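Local coordinates for NBS-LRR class disease resistance protein (PDB 6FU9) that probably serves as the integrated heavy-metal-associated (HMA) domain of a rice immune receptor, binding a fungal effector directly to trigger disease resistance, at residues G3-M15 with V67-E80. Numbering follows the deposited sequence.
Sequences GGEMQKIVFKIPM and VGPAMFLEVSQVKE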
ATOM      1  N   GLY A   3     -17.140  13.548  -8.098  1.00 45.52           N
ATOM      2  CA  GLY A   3     -16.987  13.595  -6.628  1.00 42.79           C
ATOM      3  C   GLY A   3     -15.608  14.068  -6.227  1.00 34.61           C
ATOM      4  O   GLY A   3     -14.886  14.758  -6.968  1.00 41.59           O
ATOM      5  N   GLY A   4     -15.207  13.666  -5.054  1.00 28.96           N
ATOM      6  CA  GLY A   4     -13.946  14.169  -4.551  1.00 24.11           C
ATOM      7  C   GLY A   4     -12.775  13.464  -5.130  1.00 20.42           C
ATOM      8  O   GLY A   4     -12.927  12.376  -5.712  1.00 23.34           O
ATOM      9  N   GLU A   5     -11.611  14.014  -4.915  1.00 17.56           N
ATOM     10  CA  GLU A   5     -10.377  13.245  -5.185  1.00 16.16           C
ATOM     11  C   GLU A   5     -10.403  11.938  -4.410  1.00 15.59           C
ATOM     12  O   GLU A   5     -10.695  11.919  -3.228  1.00 14.71           O
ATOM     13  CB  GLU A   5      -9.190  14.124  -4.760  1.00 16.19           C
ATOM     14  CG  GLU A   5      -7.838  13.583  -5.136  1.00 16.98           C
ATOM     15  CD  GLU A   5      -6.773  14.478  -4.543  1.00 17.99           C
ATOM     16  OE1 GLU A   5      -6.247  15.324  -5.277  1.00 21.88           O
ATOM     17  OE2 GLU A   5      -6.520  14.405  -3.339  1.00 17.78           O
ATOM     18  N   MET A   6     -10.075  10.850  -5.114  1.00 14.73           N
ATOM     19  CA  MET A   6     -10.200   9.530  -4.516  1.00 14.15           C
ATOM     20  C   MET A   6      -9.133   9.271  -3.442  1.00 13.92           C
ATOM     21  O   MET A   6      -8.073   9.828  -3.450  1.00 15.05           O
ATOM     22  CB  MET A   6     -10.116   8.498  -5.622  1.00 17.10           C
ATOM     23  CG  MET A   6     -11.386   8.536  -6.480  1.00 19.89           C
ATOM     24  SD  MET A   6     -11.430   7.497  -7.914  1.00 28.32           S
ATOM     25  CE  MET A   6     -11.502   6.104  -6.920  1.00 26.70           C
ATOM     26  N   GLN A   7      -9.527   8.370  -2.548  1.00 15.10           N
ATOM     27  CA  GLN A   7      -8.717   7.886  -1.456  1.00 14.73           C
ATOM     28  C   GLN A   7      -8.085   6.515  -1.813  1.00 12.71           C
ATOM     29  O   GLN A   7      -8.718   5.760  -2.547  1.00 14.08           O
ATOM     30  CB  GLN A   7      -9.645   7.526  -0.252  1.00 20.51           C
ATOM     31  CG  GLN A   7     -10.344   8.599   0.554  1.00 19.33           C
ATOM     32  CD  GLN A   7     -11.479   7.941   1.334  1.00 19.15           C
ATOM     33  OE1 GLN A   7     -12.498   7.621   0.836  1.00 17.30           O
ATOM     34  NE2 GLN A   7     -11.300   7.885   2.640  1.00 21.01           N
ATOM     35  N   LYS A   8      -6.938   6.247  -1.243  1.00 12.30           N
ATOM     36  CA  LYS A   8      -6.268   4.939  -1.282  1.00 12.93           C
ATOM     37  C   LYS A   8      -5.927   4.535   0.086  1.00 13.37           C
ATOM     38  O   LYS A   8      -5.191   5.267   0.817  1.00 17.91           O
ATOM     39  CB  LYS A   8      -5.023   5.019  -2.149  1.00 15.05           C
ATOM     40  CG  LYS A   8      -4.301   3.693  -2.299  1.00 16.60           C
ATOM     41  CD  LYS A   8      -3.134   3.847  -3.285  1.00 20.07           C
ATOM     42  CE  LYS A   8      -2.312   2.646  -3.461  1.00 22.55           C
ATOM     43  NZ  LYS A   8      -1.280   3.029  -4.441  1.00 22.18           N
ATOM     44  N   ILE A   9      -6.460   3.397   0.572  1.00 12.49           N
ATOM     45  CA  ILE A   9      -6.244   2.900   1.889  1.00 12.51           C
ATOM     46  C   ILE A   9      -5.674   1.489   1.761  1.00 12.72           C
ATOM     47  O   ILE A   9      -6.249   0.659   1.047  1.00 14.74           O
ATOM     48  CB  ILE A   9      -7.524   2.800   2.700  1.00 14.64           C
ATOM     49  CG1 ILE A   9      -8.260   4.158   2.766  1.00 16.46           C
ATOM     50  CG2 ILE A   9      -7.226   2.290   4.085  1.00 18.43           C
ATOM     51  CD1 ILE A   9      -9.674   4.081   3.210  1.00 27.56           C
ATOM     52  N   VAL A  10      -4.559   1.224   2.407  1.00 12.40           N
ATOM     53  CA  VAL A  10      -3.953  -0.124   2.374  1.00 13.09           C
ATOM     54  C   VAL A  10      -3.960  -0.690   3.763  1.00 12.32           C
ATOM     55  O   VAL A  10      -3.470  -0.009   4.718  1.00 13.73           O
ATOM     56  CB  VAL A  10      -2.541  -0.105   1.809  1.00 13.95           C
ATOM     57  CG1 VAL A  10      -2.008  -1.567   1.647  1.00 15.48           C
ATOM     58  CG2 VAL A  10      -2.449   0.615   0.481  1.00 15.93           C
ATOM     59  N   PHE A  11      -4.476  -1.913   3.894  1.00 13.10           N
ATOM     60  CA  PHE A  11      -4.435  -2.669   5.129  1.00 14.09           C
ATOM     61  C   PHE A  11      -3.434  -3.821   4.989  1.00 14.20           C
ATOM     62  O   PHE A  11      -3.252  -4.340   3.876  1.00 16.60           O
ATOM     63  CB  PHE A  11      -5.787  -3.247   5.498  1.00 14.07           C
ATOM     64  CG  PHE A  11      -6.877  -2.238   5.706  1.00 13.92           C
ATOM     65  CD1 PHE A  11      -6.958  -1.542   6.901  1.00 15.22           C
ATOM     66  CD2 PHE A  11      -7.818  -1.969   4.746  1.00 15.62           C
ATOM     67  CE1 PHE A  11      -7.964  -0.609   7.133  1.00 16.43           C
ATOM     68  CE2 PHE A  11      -8.817  -1.041   4.953  1.00 16.62           C
ATOM     69  CZ  PHE A  11      -8.888  -0.371   6.158  1.00 16.13           C
ATOM     70  N   LYS A  12      -2.819  -4.191   6.097  1.00 14.60           N
ATOM     71  CA  LYS A  12      -2.092  -5.467   6.221  1.00 15.58           C
ATOM     72  C   LYS A  12      -2.949  -6.359   7.070  1.00 15.78           C
ATOM     73  O   LYS A  12      -3.325  -6.023   8.200  1.00 17.70           O
ATOM     74  CB  LYS A  12      -0.706  -5.213   6.788  1.00 18.85           C
ATOM     75  CG  LYS A  12       0.295  -4.650   5.762  1.00 22.84           C
ATOM     76  CD  LYS A  12       0.968  -5.653   4.784  1.00 25.89           C
ATOM     77  CE  LYS A  12       2.149  -6.328   5.432  1.00 23.87           C
ATOM     78  NZ  LYS A  12       2.748  -7.375   4.593  1.00 25.84           N
ATOM     79  N   ILE A  13      -3.296  -7.554   6.525  1.00 16.07           N
ATOM     80  CA  ILE A  13      -4.160  -8.521   7.252  1.00 17.68           C
ATOM     81  C   ILE A  13      -3.522  -9.840   7.026  1.00 20.18           C
ATOM     82  O   ILE A  13      -3.581 -10.365   5.907  1.00 24.38           O
ATOM     83  CB  ILE A  13      -5.614  -8.525   6.758  1.00 20.56           C
ATOM     84  CG1 ILE A  13      -6.152  -7.116   6.479  1.00 21.62           C
ATOM     85  CG2 ILE A  13      -6.479  -9.263   7.748  1.00 23.06           C
ATOM     86  CD1 ILE A  13      -7.607  -7.052   6.057  1.00 24.90           C
ATOM     87  N   PRO A  14      -2.874 -10.389   8.048  1.00 24.41           N
ATOM     88  CA  PRO A  14      -2.475 -11.797   7.921  1.00 31.16           C
ATOM     89  C   PRO A  14      -3.687 -12.634   7.418  1.00 31.94           C
ATOM     90  O   PRO A  14      -4.769 -12.540   7.968  1.00 42.20           O
ATOM     91  CB  PRO A  14      -2.087 -12.171   9.344  1.00 32.01           C
ATOM     92  CG  PRO A  14      -1.556 -10.890   9.876  1.00 33.30           C
ATOM     93  CD  PRO A  14      -2.471  -9.825   9.337  1.00 31.06           C
ATOM     94  N   MET A  15      -3.505 -13.371   6.332  1.00 33.73           N
ATOM     95  CA  MET A  15      -4.642 -14.162   5.771  1.00 34.28           C
ATOM     96  C   MET A  15      -4.296 -15.598   5.524  1.00 45.06           C
ATOM     97  O   MET A  15      -3.439 -15.844   4.718  1.00 47.97           O
ATOM     98  CB  MET A  15      -5.220 -13.411   4.527  1.00 31.45           C
ATOM     99  CG  MET A  15      -6.194 -12.291   4.905  1.00 28.63           C
ATOM    100  SD  MET A  15      -6.910 -11.246   3.610  1.00 28.28           S
ATOM    101  CE  MET A  15      -5.379 -10.565   2.938  1.00 24.15           C
ATOM    102  N   VAL A  67     -12.587 -10.958   9.370  1.00 20.03           N
ATOM    103  CA  VAL A  67     -11.483 -11.480   8.541  1.00 20.75           C
ATOM    104  C   VAL A  67     -10.238 -11.774   9.316  1.00 19.65           C
ATOM    105  O   VAL A  67      -9.684 -12.863   9.141  1.00 21.66           O
ATOM    106  CB  VAL A  67     -11.156 -10.489   7.397  1.00 21.79           C
ATOM    107  CG1 VAL A  67      -9.957 -10.959   6.571  1.00 25.36           C
ATOM    108  CG2 VAL A  67     -12.380 -10.231   6.512  1.00 22.00           C
ATOM    109  N   GLY A  68      -9.750 -10.866  10.156  1.00 19.32           N
ATOM    110  CA  GLY A  68      -8.510 -11.108  10.883  1.00 20.17           C
ATOM    111  C   GLY A  68      -7.973  -9.821  11.439  1.00 17.33           C
ATOM    112  O   GLY A  68      -8.640  -8.783  11.286  1.00 17.57           O
ATOM    113  N   PRO A  69      -6.782  -9.846  12.014  1.00 18.67           N
ATOM    114  CA  PRO A  69      -6.256  -8.707  12.751  1.00 18.10           C
ATOM    115  C   PRO A  69      -5.697  -7.585  11.850  1.00 17.87           C
ATOM    116  O   PRO A  69      -4.491  -7.335  11.742  1.00 20.81           O
ATOM    117  CB  PRO A  69      -5.174  -9.318  13.600  1.00 22.28           C
ATOM    118  CG  PRO A  69      -4.771 -10.528  12.912  1.00 24.89           C
ATOM    119  CD  PRO A  69      -5.971 -11.047  12.233  1.00 24.84           C
ATOM    120  N   ALA A  70      -6.580  -6.877  11.186  1.00 18.03           N
ATOM    121  CA  ALA A  70      -6.229  -5.854  10.250  1.00 16.24           C
ATOM    122  C   ALA A  70      -5.529  -4.660  10.893  1.00 16.38           C
ATOM    123  O   ALA A  70      -5.929  -4.222  11.961  1.00 18.98           O
ATOM    124  CB  ALA A  70      -7.480  -5.426   9.496  1.00 17.70           C
ATOM    125  N   MET A  71      -4.489  -4.176  10.208  1.00 15.71           N
ATOM    126  CA  MET A  71      -3.810  -2.930  10.574  1.00 17.26           C
ATOM    127  C   MET A  71      -3.736  -2.015   9.353  1.00 15.20           C
ATOM    128  O   MET A  71      -3.528  -2.472   8.216  1.00 15.80           O
ATOM    129  CB  MET A  71      -2.422  -3.180  11.110  1.00 21.20           C
ATOM    130  CG  MET A  71      -2.434  -4.067  12.372  1.00 25.43           C
ATOM    131  SD  MET A  71      -3.122  -3.207  13.829  1.00 32.99           S
ATOM    132  CE  MET A  71      -1.707  -2.164  14.228  1.00 37.34           C
ATOM    133  N   PHE A  72      -3.800  -0.723   9.583  1.00 14.86           N
ATOM    134  CA  PHE A  72      -3.506   0.222   8.521  1.00 14.12           C
ATOM    135  C   PHE A  72      -2.038   0.186   8.153  1.00 14.64           C
ATOM    136  O   PHE A  72      -1.161   0.248   9.041  1.00 16.66           O
ATOM    137  CB  PHE A  72      -3.889   1.648   8.902  1.00 14.57           C
ATOM    138  CG  PHE A  72      -5.361   1.944   8.932  1.00 15.65           C
ATOM    139  CD1 PHE A  72      -5.973   2.430   7.831  1.00 16.59           C
ATOM    140  CD2 PHE A  72      -6.096   1.839  10.101  1.00 16.21           C
ATOM    141  CE1 PHE A  72      -7.320   2.801   7.866  1.00 18.67           C
ATOM    142  CE2 PHE A  72      -7.409   2.214  10.141  1.00 17.16           C
ATOM    143  CZ  PHE A  72      -8.048   2.660   9.008  1.00 18.51           C
ATOM    144  N   LEU A  73      -1.737   0.175   6.859  1.00 13.49           N
ATOM    145  CA  LEU A  73      -0.401   0.357   6.319  1.00 13.48           C
ATOM    146  C   LEU A  73      -0.220   1.709   5.675  1.00 13.26           C
ATOM    147  O   LEU A  73       0.864   2.287   5.765  1.00 13.38           O
ATOM    148  CB  LEU A  73      -0.056  -0.802   5.311  1.00 13.76           C
ATOM    149  CG  LEU A  73       1.273  -0.676   4.535  1.00 17.94           C
ATOM    150  CD1 LEU A  73       2.474  -0.692   5.456  1.00 21.33           C
ATOM    151  CD2 LEU A  73       1.385  -1.836   3.514  1.00 22.39           C
ATOM    152  N   GLU A  74      -1.229   2.151   4.941  1.00 13.10           N
ATOM    153  CA  GLU A  74      -1.110   3.419   4.234  1.00 13.14           C
ATOM    154  C   GLU A  74      -2.447   4.103   4.121  1.00 13.24           C
ATOM    155  O   GLU A  74      -3.495   3.464   3.921  1.00 14.23           O
ATOM    156  CB  GLU A  74      -0.583   3.145   2.816  1.00 14.01           C
ATOM    157  CG  GLU A  74      -0.615   4.358   1.906  1.00 16.14           C
ATOM    158  CD  GLU A  74      -0.216   4.007   0.498  1.00 16.34           C
ATOM    159  OE1 GLU A  74       0.415   2.970   0.272  1.00 18.62           O
ATOM    160  OE2 GLU A  74      -0.511   4.848  -0.415  1.00 17.66           O
ATOM    161  N   VAL A  75      -2.383   5.436   4.233  1.00 12.94           N
ATOM    162  CA  VAL A  75      -3.523   6.279   3.875  1.00 12.92           C
ATOM    163  C   VAL A  75      -2.990   7.368   2.937  1.00 12.78           C
ATOM    164  O   VAL A  75      -2.041   8.076   3.307  1.00 13.29           O
ATOM    165  CB  VAL A  75      -4.177   6.910   5.135  1.00 15.27           C
ATOM    166  CG1 VAL A  75      -5.280   7.844   4.772  1.00 18.56           C
ATOM    167  CG2 VAL A  75      -4.690   5.828   6.079  1.00 17.65           C
ATOM    168  N   SER A  76      -3.565   7.497   1.754  1.00 11.59           N
ATOM    169  CA  SER A  76      -3.115   8.486   0.807  1.00 11.75           C
ATOM    170  C   SER A  76      -4.282   8.889  -0.097  1.00 11.30           C
ATOM    171  O   SER A  76      -5.342   8.274  -0.064  1.00 12.88           O
ATOM    172  CB  SER A  76      -1.933   7.996   0.012  1.00 13.06           C
ATOM    173  OG  SER A  76      -2.268   6.864  -0.763  1.00 15.04           O
ATOM    174  N   GLN A  77      -4.063   9.959  -0.852  1.00 12.40           N
ATOM    175  CA  GLN A  77      -4.984  10.378  -1.872  1.00 12.46           C
ATOM    176  C   GLN A  77      -4.459   9.915  -3.227  1.00 12.64           C
ATOM    177  O   GLN A  77      -3.259   9.789  -3.416  1.00 14.06           O
ATOM    178  CB  GLN A  77      -5.133  11.898  -1.881  1.00 13.10           C
ATOM    179  CG  GLN A  77      -5.925  12.443  -0.656  1.00 14.21           C
ATOM    180  CD  GLN A  77      -7.396  12.087  -0.702  1.00 13.21           C
ATOM    181  OE1 GLN A  77      -7.881  11.264   0.088  1.00 15.74           O
ATOM    182  NE2 GLN A  77      -8.107  12.654  -1.639  1.00 15.39           N
ATOM    183  N   VAL A  78      -5.358   9.690  -4.182  1.00 13.99           N
ATOM    184  CA  VAL A  78      -4.974   9.357  -5.529  1.00 14.36           C
ATOM    185  C   VAL A  78      -4.506  10.637  -6.258  1.00 14.39           C
ATOM    186  O   VAL A  78      -5.175  11.675  -6.122  1.00 16.27           O
ATOM    187  CB  VAL A  78      -6.140   8.730  -6.268  1.00 14.84           C
ATOM    188  CG1 VAL A  78      -5.855   8.534  -7.771  1.00 15.87           C
ATOM    189  CG2 VAL A  78      -6.477   7.387  -5.639  1.00 15.50           C
ATOM    190  N   LYS A  79      -3.380  10.571  -6.958  1.00 13.76           N
ATOM    191  CA  LYS A  79      -2.927  11.658  -7.805  1.00 14.94           C
ATOM    192  C   LYS A  79      -3.688  11.606  -9.128  1.00 14.28           C
ATOM    193  O   LYS A  79      -3.439  10.721  -9.980  1.00 16.16           O
ATOM    194  CB  LYS A  79      -1.427  11.580  -8.041  1.00 14.54           C
ATOM    195  CG  LYS A  79      -0.896  12.787  -8.808  1.00 15.07           C
ATOM    196  CD  LYS A  79       0.601  12.759  -9.087  1.00 15.96           C
ATOM    197  CE  LYS A  79       0.953  11.703 -10.126  1.00 17.13           C
ATOM    198  NZ  LYS A  79       2.403  11.768 -10.489  1.00 16.99           N
ATOM    199  N   GLU A  80      -4.665  12.502  -9.281  1.00 15.85           N
ATOM    200  CA  GLU A  80      -5.592  12.415 -10.415  1.00 18.47           C
ATOM    201  C   GLU A  80      -5.207  13.279 -11.569  1.00 18.52           C
ATOM    202  O   GLU A  80      -5.707  13.035 -12.645  1.00 24.41           O
ATOM    203  CB  GLU A  80      -6.995  12.846  -9.967  1.00 18.41           C
ATOM    204  CG  GLU A  80      -7.579  11.843  -8.991  1.00 20.35           C
ATOM    205  CD  GLU A  80      -8.980  12.144  -8.552  1.00 22.65           C
ATOM    206  OE1 GLU A  80      -9.457  13.307  -8.695  1.00 25.20           O
ATOM    207  OE2 GLU A  80      -9.620  11.237  -7.971  1.00 22.88           O
TER
HETATM  208  O   HOH W   1     -12.277  11.937  -8.395  1.00 46.58           O
HETATM  209  O   HOH W   2      -5.062  14.670  -7.459  1.00 30.11           O
HETATM  210  O   HOH W   3       0.393   4.589  -2.950  1.00 17.13           O
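Lys-8 and Glu-74 show how two like-facing side chains on adjacent antiparallel strands can be coupled without a salt bridge. Lys-8 leaves the sheet fully extended, and its NZ stays 4.5 Å from Glu-74 OE2; a water bridges them, accepting from NZ and lying within hydrogen-bonding distance of OE2. Glu-74 OE2 also receives Ser-76 OG at 2.7 Å on its anti lone pair, a bond that ties down the carboxylate from its own strand. The serine hydroxyl sits between backbone N and carbonyl carbon (chi1 63°), turned toward Glu-74 and beside Lys-8 CB. Next along this face, Val-10 lays CG2 against Glu-74 and CG1 alongside Leu-73 CD2, both branches being engaged because a classic beta bulge sets Leu-73 and Glu-74 together opposite Val-10. Val-10 O is gripped by two amides, Leu-73 N at 2.8 Å and Glu-74 N at 3.1 Å, arriving from the same face of its carbonyl plane. The pairing joins the first and last strands of the ferredoxin-like βαββαβ fold of HMA domains; 71-77 is an edge strand within this chain, and Glu-74 and Val-75 continue the sheet into a strand of another protein's chain. Phe-11 and Phe-72 point the same way with ring planes 43° apart; Phe-11 CE1 lies 3.5 Å above the Phe-72 plane, offset toward the rim, while Ile-9 CG2 meets Phe-72 CE1. Phe-11 continues onto Leu-59 and Val-60 of helix 56-66, whereas Phe-72 also packs against an aromatic side chain of the other protein's chain. Where 71-77 ends beside the start of 7-12, Gln-77 bends at chi2 (-70°) to bring NE2 to Glu-5 OE2 at 2.9 Å, in the amide plane and on the anti lone pair, and to Glu-5 O from above its carbonyl plane. Glu-80 OE2 takes Met-6 N from above the carboxylate plane at 2.9 Å, and a water links the same oxygen to Gly-4 O.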